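PilZ domain-containing protein (Legionella pneumophila subsp. pneumophila, PDB 4Q63) is of unknown function but, as a PilZ domain-like protein, may bind the bacterial second messenger cyclic di-GMP. Local coordinates at residues Y9-I18 against F89-R99; I32-K41 against D72-T80. All coordinates share one frame; numbering follows the deposited sequence.

Contact 1. Residues Y9-I18 against F89-R99. With CD (cadmium ion), chain D.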
loop_
_atom_site.group_PDB
_atom_site.type_symbol
_atom_site.label_atom_id
_atom_site.label_comp_id
_atom_site.label_asym_id
_atom_site.label_seq_id
_atom_site.Cartn_x
_atom_site.Cartn_y
_atom_site.Cartn_z
ATOM N N TYR A 9 -6.390 -14.764 -1.363
ATOM C CA TYR A 9 -5.783 -13.600 -2.002
ATOM C C TYR A 9 -4.286 -13.772 -2.227
ATOM O O TYR A 9 -3.769 -14.889 -2.208
ATOM C CB TYR A 9 -6.046 -12.331 -1.188
ATOM C CG TYR A 9 -7.370 -11.679 -1.500
ATOM C CD1 TYR A 9 -8.157 -12.133 -2.553
ATOM C CD2 TYR A 9 -7.832 -10.602 -0.752
ATOM C CE1 TYR A 9 -9.370 -11.537 -2.848
ATOM C CE2 TYR A 9 -9.044 -9.999 -1.040
ATOM C CZ TYR A 9 -9.808 -10.469 -2.090
ATOM O OH TYR A 9 -11.015 -9.873 -2.381
ATOM N N PHE A 10 -3.595 -12.656 -2.437
ATOM C CA PHE A 10 -2.167 -12.695 -2.724
ATOM C C PHE A 10 -1.472 -11.386 -2.362
ATOM O O PHE A 10 -2.082 -10.319 -2.382
ATOM C CB PHE A 10 -1.923 -13.029 -4.200
ATOM C CG PHE A 10 -2.263 -11.908 -5.145
ATOM C CD1 PHE A 10 -1.260 -11.189 -5.775
ATOM C CD2 PHE A 10 -3.583 -11.573 -5.404
ATOM C CE1 PHE A 10 -1.572 -10.161 -6.643
ATOM C CE2 PHE A 10 -3.897 -10.545 -6.271
ATOM C CZ PHE A 10 -2.891 -9.839 -6.890
ATOM N N ARG A 11 -0.192 -11.481 -2.027
ATOM C CA ARG A 11 0.622 -10.308 -1.762
ATOM C C ARG A 11 1.614 -10.141 -2.900
ATOM O O ARG A 11 2.018 -11.119 -3.533
ATOM C CB ARG A 11 1.382 -10.473 -0.451
ATOM C CG ARG A 11 0.961 -11.691 0.332
ATOM C CD ARG A 11 1.897 -11.976 1.488
ATOM N NE ARG A 11 1.313 -12.958 2.396
ATOM C CZ ARG A 11 1.324 -14.270 2.187
ATOM N NH1 ARG A 11 0.761 -15.084 3.067
ATOM N NH2 ARG A 11 1.897 -14.771 1.100
ATOM N N LEU A 12 2.002 -8.901 -3.152
ATOM C CA LEU A 12 2.990 -8.601 -4.182
ATOM C C LEU A 12 4.172 -7.830 -3.605
ATOM O O LEU A 12 3.997 -6.853 -2.876
ATOM C CB LEU A 12 2.359 -7.799 -5.320
ATOM C CG LEU A 12 1.549 -8.543 -6.385
ATOM C CD1 LEU A 12 1.148 -7.583 -7.507
ATOM C CD2 LEU A 12 2.329 -9.723 -6.944
ATOM N N LYS A 13 5.374 -8.276 -3.932
ATOM C CA LYS A 13 6.584 -7.556 -3.569
ATOM C C LYS A 13 6.705 -6.350 -4.498
ATOM O O LYS A 13 6.330 -6.426 -5.667
ATOM C CB LYS A 13 7.801 -8.474 -3.708
ATOM C CG LYS A 13 8.914 -8.169 -2.732
ATOM C CD LYS A 13 8.492 -8.489 -1.304
ATOM C CE LYS A 13 8.601 -9.980 -1.025
ATOM N NZ LYS A 13 8.178 -10.319 0.363
ATOM N N ASN A 14 7.200 -5.230 -3.984
ATOM C CA ASN A 14 7.348 -4.034 -4.809
ATOM C C ASN A 14 8.625 -4.073 -5.648
ATOM O O ASN A 14 9.730 -4.152 -5.109
ATOM C CB ASN A 14 7.326 -2.782 -3.933
ATOM C CG ASN A 14 7.274 -1.503 -4.744
ATOM O OD1 ASN A 14 7.127 -1.528 -5.967
ATOM N ND2 ASN A 14 7.393 -0.371 -4.063
ATOM N N HIS A 15 8.472 -4.040 -6.971
ATOM C CA HIS A 15 9.633 -3.984 -7.855
ATOM C C HIS A 15 9.798 -2.577 -8.417
ATOM O O HIS A 15 10.483 -2.381 -9.418
ATOM C CB HIS A 15 9.514 -5.001 -8.992
ATOM C CG HIS A 15 9.639 -6.424 -8.541
ATOM N ND1 HIS A 15 9.097 -7.479 -9.242
ATOM C CD2 HIS A 15 10.246 -6.965 -7.458
ATOM C CE1 HIS A 15 9.362 -8.608 -8.612
ATOM N NE2 HIS A 15 10.055 -8.324 -7.524
ATOM N N GLY A 16 9.152 -1.609 -7.772
ATOM C CA GLY A 16 9.259 -0.215 -8.166
ATOM C C GLY A 16 8.143 0.281 -9.064
ATOM O O GLY A 16 8.225 1.378 -9.620
ATOM N N GLU A 17 7.098 -0.520 -9.231
ATOM C CA GLU A 17 5.931 -0.024 -9.938
ATOM C C GLU A 17 5.058 0.722 -8.937
ATOM O O GLU A 17 4.128 1.425 -9.320
ATOM C CB GLU A 17 5.121 -1.159 -10.571
ATOM C CG GLU A 17 5.940 -2.192 -11.315
ATOM C CD GLU A 17 6.257 -3.408 -10.440
ATOM O OE1 GLU A 17 6.694 -3.216 -9.291
ATOM O OE2 GLU A 17 6.054 -4.547 -10.908
ATOM N N ILE A 18 5.360 0.562 -7.655
ATOM C CA ILE A 18 4.479 1.072 -6.609
ATOM C C ILE A 18 5.098 2.192 -5.793
ATOM O O ILE A 18 6.132 2.024 -5.160
ATOM C CB ILE A 18 4.032 -0.036 -5.650
ATOM C CG1 ILE A 18 3.355 -1.162 -6.438
ATOM C CG2 ILE A 18 3.063 0.538 -4.613
ATOM C CD1 ILE A 18 3.537 -2.522 -5.843
ATOM N N PHE A 89 -7.690 -4.381 -5.551
ATOM C CA PHE A 89 -7.569 -5.761 -5.979
ATOM C C PHE A 89 -7.429 -5.882 -7.492
ATOM O O PHE A 89 -6.565 -6.603 -7.985
ATOM C CB PHE A 89 -8.787 -6.559 -5.521
ATOM C CG PHE A 89 -8.837 -7.954 -6.083
ATOM C CD1 PHE A 89 -8.079 -8.966 -5.523
ATOM C CD2 PHE A 89 -9.633 -8.247 -7.179
ATOM C CE1 PHE A 89 -8.123 -10.251 -6.040
ATOM C CE2 PHE A 89 -9.680 -9.531 -7.700
ATOM C CZ PHE A 89 -8.924 -10.532 -7.128
ATOM N N LEU A 90 -8.283 -5.177 -8.223
ATOM C CA LEU A 90 -8.270 -5.246 -9.680
ATOM C C LEU A 90 -6.995 -4.667 -10.289
ATOM O O LEU A 90 -6.518 -5.148 -11.314
ATOM C CB LEU A 90 -9.498 -4.547 -10.251
ATOM C CG LEU A 90 -10.814 -5.248 -9.915
ATOM C CD1 LEU A 90 -11.988 -4.548 -10.572
ATOM C CD2 LEU A 90 -10.759 -6.710 -10.343
ATOM N N VAL A 91 -6.443 -3.634 -9.656
ATOM C CA VAL A 91 -5.210 -3.015 -10.134
ATOM C C VAL A 91 -4.034 -3.966 -9.883
ATOM O O VAL A 91 -3.167 -4.154 -10.737
ATOM C CB VAL A 91 -4.956 -1.660 -9.433
ATOM C CG1 VAL A 91 -3.614 -1.066 -9.872
ATOM C CG2 VAL A 91 -6.086 -0.695 -9.734
ATOM N N LEU A 92 -4.021 -4.567 -8.708
ATOM C CA LEU A 92 -2.995 -5.545 -8.358
ATOM C C LEU A 92 -3.056 -6.786 -9.231
ATOM O O LEU A 92 -2.023 -7.346 -9.586
ATOM C CB LEU A 92 -3.117 -5.938 -6.888
ATOM C CG LEU A 92 -2.779 -4.798 -5.930
ATOM C CD1 LEU A 92 -2.986 -5.261 -4.500
ATOM C CD2 LEU A 92 -1.352 -4.271 -6.156
ATOM N N LYS A 93 -4.265 -7.216 -9.582
ATOM C CA LYS A 93 -4.435 -8.367 -10.464
ATOM C C LYS A 93 -3.930 -8.042 -11.869
ATOM O O LYS A 93 -3.426 -8.919 -12.591
ATOM C CB LYS A 93 -5.902 -8.797 -10.519
ATOM C CG LYS A 93 -6.159 -10.004 -11.417
ATOM C CD LYS A 93 -7.645 -10.295 -11.549
ATOM C CE LYS A 93 -7.900 -11.366 -12.602
ATOM N NZ LYS A 93 -9.352 -11.543 -12.873
ATOM N N ARG A 94 -4.072 -6.784 -12.266
ATOM C CA ARG A 94 -3.535 -6.365 -13.552
ATOM C C ARG A 94 -2.008 -6.359 -13.485
ATOM O O ARG A 94 -1.347 -6.914 -14.355
ATOM C CB ARG A 94 -4.067 -4.991 -13.963
ATOM C CG ARG A 94 -3.412 -4.443 -15.224
ATOM C CD ARG A 94 -3.870 -3.029 -15.539
ATOM N NE ARG A 94 -2.980 -2.377 -16.502
ATOM C CZ ARG A 94 -3.389 -1.645 -17.534
ATOM N NH1 ARG A 94 -4.683 -1.467 -17.750
ATOM N NH2 ARG A 94 -2.503 -1.095 -18.356
ATOM N N LEU A 95 -1.454 -5.758 -12.435
ATOM C CA LEU A 95 0.001 -5.702 -12.263
ATOM C C LEU A 95 0.637 -7.096 -12.185
ATOM O O LEU A 95 1.732 -7.320 -12.698
ATOM C CB LEU A 95 0.373 -4.884 -11.019
ATOM C CG LEU A 95 1.869 -4.766 -10.692
ATOM C CD1 LEU A 95 2.672 -4.210 -11.874
ATOM C CD2 LEU A 95 2.087 -3.915 -9.437
ATOM N N ARG A 96 -0.062 -8.026 -11.545
ATOM C CA ARG A 96 0.428 -9.393 -11.414
ATOM C C ARG A 96 0.458 -10.112 -12.767
ATOM O O ARG A 96 1.396 -10.854 -13.061
ATOM C CB ARG A 96 -0.429 -10.166 -10.412
ATOM C CG ARG A 96 0.127 -11.524 -10.043
ATOM C CD ARG A 96 -0.948 -12.354 -9.372
ATOM N NE ARG A 96 -2.137 -12.435 -10.217
ATOM C CZ ARG A 96 -3.248 -13.088 -9.891
ATOM N NH1 ARG A 96 -4.275 -13.103 -10.731
ATOM N NH2 ARG A 96 -3.332 -13.727 -8.732
ATOM N N ASP A 97 -0.570 -9.882 -13.585
ATOM C CA ASP A 97 -0.637 -10.459 -14.929
ATOM C C ASP A 97 0.440 -9.888 -15.851
ATOM O O ASP A 97 0.951 -10.586 -16.729
ATOM C CB ASP A 97 -2.020 -10.244 -15.558
ATOM C CG ASP A 97 -3.114 -11.033 -14.859
ATOM O OD1 ASP A 97 -2.784 -12.005 -14.144
ATOM O OD2 ASP A 97 -4.304 -10.686 -15.030
ATOM N N GLU A 98 0.778 -8.618 -15.651
ATOM C CA GLU A 98 1.828 -7.973 -16.438
ATOM C C GLU A 98 3.201 -8.581 -16.184
ATOM O O GLU A 98 4.020 -8.678 -17.094
ATOM C CB GLU A 98 1.879 -6.479 -16.140
ATOM C CG GLU A 98 0.949 -5.650 -16.993
ATOM C CD GLU A 98 0.769 -4.267 -16.418
ATOM O OE1 GLU A 98 -0.186 -3.568 -16.820
ATOM O OE2 GLU A 98 1.591 -3.888 -15.558
ATOM N N ARG A 99 3.454 -8.968 -14.939
ATOM C CA ARG A 99 4.696 -9.646 -14.597
ATOM C C ARG A 99 4.746 -11.040 -15.209
ATOM O O ARG A 99 5.820 -11.547 -15.524
ATOM C CB ARG A 99 4.854 -9.727 -13.082
ATOM C CG ARG A 99 5.150 -8.398 -12.440
ATOM C CD ARG A 99 5.176 -8.528 -10.924
ATOM N NE ARG A 99 5.390 -7.240 -10.270
ATOM C CZ ARG A 99 5.594 -7.088 -8.966
ATOM N NH1 ARG A 99 5.611 -8.147 -8.158
ATOM N NH2 ARG A 99 5.781 -5.875 -8.470
HETATM CD CD CD D . 0.795 -1.454 -15.557
#
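Phe-10 meets Arg-96 where a mostly loop N-terminal segment, with the short strand 12-13, packs on helix 82-100 of this PilZ-like beta-barrel, following that helix from Phe-89 to Arg-99 before doubling back. Arg-96 bends at chi3 (55°) so that its guanidinium passes over one face of the Phe-10 ring, a cation-pi contact with CZ 4.5 Å from the ring centroid, while its CD makes a CH-pi contact with the same ring. The edge of that ring meets the helix backbone, Phe-10 CZ lying 3.8 Å from Leu-92 O. Tyr-9 and Phe-89 have near-parallel rings slid so far apart that they barely overlap. Leu-12 CD1 and Ile-18 CD1 both rest on Leu-95 CD2, and Ile-56 of strand 49-56 also packs against Ile-18 and Leu-95. The polar end depends on Arg-99, extended from CG to NE: end-on, NH1 and NH2 share Lys-13 O; side-on, NE and NH2 share Glu-17 OE2 on its syn side in a nearly coplanar salt bridge. His-15 lies over one guanidinium face, its ND1 3.5 Å from Arg-99 CZ. Glu-98, on the same helix, binds a cadmium ion together with His-57, its OE2 lying 2.6 Å from the metal.

Contact 2. Residues I32-K41 against D72-T80. With CD (cadmium ion), chain E.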
loop_
_atom_site.group_PDB
_atom_site.type_symbol
_atom_site.label_atom_id
_atom_site.label_comp_id
_atom_site.label_asym_id
_atom_site.label_seq_id
_atom_site.Cartn_x
_atom_site.Cartn_y
_atom_site.Cartn_z
ATOM N N ILE A 32 2.566 -5.408 -0.763
ATOM C CA ILE A 32 1.194 -4.911 -0.805
ATOM C C ILE A 32 0.213 -6.003 -1.203
ATOM O O ILE A 32 0.529 -6.886 -1.998
ATOM C CB ILE A 32 1.076 -3.684 -1.736
ATOM C CG1 ILE A 32 -0.270 -2.970 -1.541
ATOM C CG2 ILE A 32 1.307 -4.079 -3.197
ATOM C CD1 ILE A 32 -0.293 -1.591 -2.148
ATOM N N SER A 33 -0.963 -5.973 -0.588
ATOM C CA SER A 33 -2.069 -6.816 -1.015
ATOM C C SER A 33 -3.296 -5.914 -1.088
ATOM O O SER A 33 -3.215 -4.734 -0.750
ATOM C CB SER A 33 -2.303 -7.955 -0.029
ATOM O OG SER A 33 -2.940 -7.486 1.144
ATOM N N SER A 34 -4.426 -6.455 -1.525
ATOM C CA SER A 34 -5.639 -5.650 -1.620
ATOM C C SER A 34 -6.126 -5.216 -0.225
ATOM O O SER A 34 -6.864 -4.249 -0.098
ATOM C CB SER A 34 -6.745 -6.410 -2.367
ATOM O OG SER A 34 -7.070 -7.610 -1.692
ATOM N N ASN A 35 -5.681 -5.905 0.819
ATOM C CA ASN A 35 -6.165 -5.638 2.178
ATOM C C ASN A 35 -5.155 -4.903 3.069
ATOM O O ASN A 35 -5.436 -4.608 4.242
ATOM C CB ASN A 35 -6.562 -6.944 2.880
ATOM C CG ASN A 35 -7.817 -7.573 2.306
ATOM O OD1 ASN A 35 -8.664 -6.895 1.732
ATOM N ND2 ASN A 35 -7.943 -8.887 2.471
ATOM N N GLY A 36 -3.977 -4.624 2.536
ATOM C CA GLY A 36 -2.951 -4.008 3.358
ATOM C C GLY A 36 -1.579 -3.965 2.718
ATOM O O GLY A 36 -1.410 -4.365 1.568
ATOM N N ALA A 37 -0.606 -3.485 3.485
ATOM C CA ALA A 37 0.742 -3.240 2.995
ATOM C C ALA A 37 1.752 -3.300 4.141
ATOM O O ALA A 37 1.396 -3.108 5.304
ATOM C CB ALA A 37 0.812 -1.863 2.345
ATOM N N VAL A 38 3.006 -3.534 3.781
ATOM C CA VAL A 38 4.137 -3.399 4.694
ATOM C C VAL A 38 4.966 -2.193 4.265
ATOM O O VAL A 38 5.426 -2.132 3.126
ATOM C CB VAL A 38 4.986 -4.643 4.623
ATOM C CG1 VAL A 38 6.187 -4.557 5.636
ATOM C CG2 VAL A 38 4.099 -5.864 4.896
ATOM N N VAL A 39 5.088 -1.208 5.152
ATOM C CA VAL A 39 5.869 -0.003 4.878
ATOM C C VAL A 39 7.022 0.159 5.889
ATOM O O VAL A 39 7.005 -0.437 6.975
ATOM C CB VAL A 39 4.993 1.260 4.890
ATOM C CG1 VAL A 39 3.854 1.128 3.861
ATOM C CG2 VAL A 39 4.417 1.516 6.282
ATOM N N VAL A 40 8.018 0.962 5.529
ATOM C CA VAL A 40 9.162 1.174 6.406
ATOM C C VAL A 40 8.997 2.422 7.265
ATOM O O VAL A 40 8.647 3.489 6.762
ATOM C CB VAL A 40 10.448 1.293 5.598
ATOM C CG1 VAL A 40 11.690 1.245 6.539
ATOM C CG2 VAL A 40 10.503 0.173 4.563
ATOM N N LYS A 41 9.265 2.286 8.564
ATOM C CA LYS A 41 9.150 3.399 9.502
ATOM C C LYS A 41 10.153 4.516 9.203
ATOM O O LYS A 41 11.315 4.251 8.897
ATOM C CB LYS A 41 9.329 2.888 10.939
ATOM C CG LYS A 41 9.466 3.970 12.000
ATOM C CD LYS A 41 9.646 3.351 13.381
ATOM C CE LYS A 41 9.546 4.400 14.477
ATOM N NZ LYS A 41 9.447 3.787 15.833
ATOM N N ASP A 72 9.929 -4.375 14.225
ATOM C CA ASP A 72 11.196 -3.642 14.129
ATOM C C ASP A 72 11.012 -2.313 13.388
ATOM O O ASP A 72 10.349 -1.404 13.898
ATOM C CB ASP A 72 12.307 -4.487 13.492
ATOM C CG ASP A 72 13.694 -3.964 13.829
ATOM O OD1 ASP A 72 13.807 -2.735 14.039
ATOM O OD2 ASP A 72 14.666 -4.766 13.899
ATOM N N ASN A 73 11.571 -2.208 12.185
ATOM C CA ASN A 73 11.436 -0.981 11.397
ATOM C C ASN A 73 10.323 -0.993 10.338
ATOM O O ASN A 73 10.138 -0.010 9.622
ATOM C CB ASN A 73 12.780 -0.572 10.773
ATOM C CG ASN A 73 13.550 0.411 11.648
ATOM O OD1 ASN A 73 12.978 1.373 12.169
ATOM N ND2 ASN A 73 14.846 0.170 11.817
ATOM N N ASN A 74 9.580 -2.099 10.254
ATOM C CA ASN A 74 8.421 -2.180 9.370
ATOM C C ASN A 74 7.106 -1.971 10.110
ATOM O O ASN A 74 6.960 -2.286 11.295
ATOM C CB ASN A 74 8.365 -3.511 8.612
ATOM C CG ASN A 74 9.508 -3.674 7.630
ATOM O OD1 ASN A 74 10.116 -2.695 7.201
ATOM N ND2 ASN A 74 9.809 -4.917 7.272
ATOM N N ILE A 75 6.154 -1.434 9.377
ATOM C CA ILE A 75 4.845 -1.128 9.893
ATOM C C ILE A 75 3.889 -1.881 8.999
ATOM O O ILE A 75 4.013 -1.827 7.773
ATOM C CB ILE A 75 4.612 0.394 9.796
ATOM C CG1 ILE A 75 5.740 1.135 10.541
ATOM C CG2 ILE A 75 3.279 0.774 10.359
ATOM C CD1 ILE A 75 5.667 2.645 10.428
ATOM N N VAL A 76 2.948 -2.609 9.586
ATOM C CA VAL A 76 1.921 -3.270 8.767
ATOM C C VAL A 76 0.623 -2.444 8.744
ATOM O O VAL A 76 0.051 -2.152 9.797
ATOM C CB VAL A 76 1.616 -4.699 9.291
ATOM C CG1 VAL A 76 0.542 -5.372 8.439
ATOM C CG2 VAL A 76 2.892 -5.544 9.349
ATOM N N LEU A 77 0.166 -2.080 7.546
ATOM C CA LEU A 77 -1.074 -1.323 7.383
ATOM C C LEU A 77 -2.204 -2.232 6.952
ATOM O O LEU A 77 -2.005 -3.197 6.222
ATOM C CB LEU A 77 -0.920 -0.222 6.328
ATOM C CG LEU A 77 0.291 0.696 6.414
ATOM C CD1 LEU A 77 0.199 1.761 5.297
ATOM C CD2 LEU A 77 0.411 1.348 7.802
ATOM N N HIS A 78 -3.391 -1.925 7.437
ATOM C CA HIS A 78 -4.613 -2.605 7.043
ATOM C C HIS A 78 -5.504 -1.579 6.309
ATOM O O HIS A 78 -5.775 -0.516 6.869
ATOM C CB HIS A 78 -5.289 -3.012 8.321
ATOM C CG HIS A 78 -6.674 -3.533 8.155
ATOM N ND1 HIS A 78 -7.682 -3.245 9.048
ATOM C CD2 HIS A 78 -7.207 -4.360 7.230
ATOM C CE1 HIS A 78 -8.787 -3.857 8.665
ATOM N NE2 HIS A 78 -8.518 -4.543 7.571
ATOM N N PHE A 79 -5.953 -1.887 5.083
ATOM C CA PHE A 79 -6.861 -0.985 4.343
ATOM C C PHE A 79 -8.287 -1.310 4.761
ATOM O O PHE A 79 -8.765 -2.427 4.583
ATOM C CB PHE A 79 -6.727 -1.140 2.825
ATOM C CG PHE A 79 -5.338 -0.891 2.305
ATOM C CD1 PHE A 79 -4.584 0.178 2.765
ATOM C CD2 PHE A 79 -4.778 -1.737 1.365
ATOM C CE1 PHE A 79 -3.319 0.404 2.287
ATOM C CE2 PHE A 79 -3.495 -1.515 0.877
ATOM C CZ PHE A 79 -2.766 -0.451 1.334
ATOM N N THR A 80 -8.970 -0.325 5.321
ATOM C CA THR A 80 -10.200 -0.587 6.033
ATOM C C THR A 80 -11.501 -0.538 5.246
ATOM O O THR A 80 -12.535 -0.985 5.752
ATOM C CB THR A 80 -10.313 0.361 7.233
ATOM O OG1 THR A 80 -10.097 1.704 6.787
ATOM C CG2 THR A 80 -9.238 0.008 8.267
HETATM CD CD CD E . 16.368 -2.455 13.579
HETATM O O HOH W 1 15.729 -2.152 11.078
HETATM O O HOH W 2 17.030 0.027 13.792
#
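Val-39 and Ile-75 face each other within an antiparallel ladder that joins strands 36-40 and 74-79 of the PilZ-like barrel, the contact being tight on its inner face and looser toward solvent. Hydrogen-bonded pairs Ala-37 with Leu-77 and Val-39 with Ile-75 use both backbone bonds each, and Lys-41 N to Asn-73 O, 2.7 Å, extends the ladder beyond the strands.

On the inner face, Val-39 divides its two branches. CG2, between the backbone N and the carbonyl carbon, meets Ile-75 CB at 3.7 Å; CG1, anti to the carbonyl carbon (chi1 -57°), touches Leu-77 CD1, the two side chains crossing at about a right angle. Leu-52 of strand 49-56 packs against Leu-77 and Phe-79, continuing this core. At the far end, Phe-79 slips its ring under the type I turn 33-36. Gly-36 CA sits over one ring face, 3.8 Å from the centroid and offset toward the rim, in a CH-pi contact. Ser-34 O lies at the ring edge, 3.6 Å from Phe-79 CD2; this buried carbonyl has no hydrogen-bond partner in the model. The turn itself is braced by an ST turn, Asn-35 N donating to Ser-33 OG.

The other face carries Val-38, Val-40, Asn-74, Val-76 and His-78, all partly exposed. Here contacts are fewer: Val-38 CG1 touches Asn-74 CB at 3.8 Å, and the His-78 ring turns an edge toward Asn-35 O while its ND1 bonds to Glu-66. The solvent end lies at the turn between strands 59-71 and 74-79, where Asp-72 and Lys-41 are poorly ordered, although the backbone bond from Lys-41 persists there. Asp-72 OD1 binds a cadmium ion at 2.6 Å, and two waters on the metal accept from Asn-73 ND2, one at 2.6 Å and the other weakly.

How the contacts relate
The two contacts meet on one curled sheet, and the C-terminal helix packs against it. Their centres lie about 15 Å apart, and along the chain both segments of contact 2 fall between those of contact 1, so residues 9-18 and 89-99 bring the N-terminal segment against the C-terminal helix. One sheet serves both: strand 25-33 pairs with strand 12-13 and with strand 36-40, and Leu-12 N probably bonds to Ile-32 O, 2.7 Å away. Strand 74-79 leads directly into helix 82-100, whose Leu-92 and Phe-89 touch Ile-32 and Ser-34. Contact 2 thus builds barrel wall, whereas contact 1 fastens the helix against it.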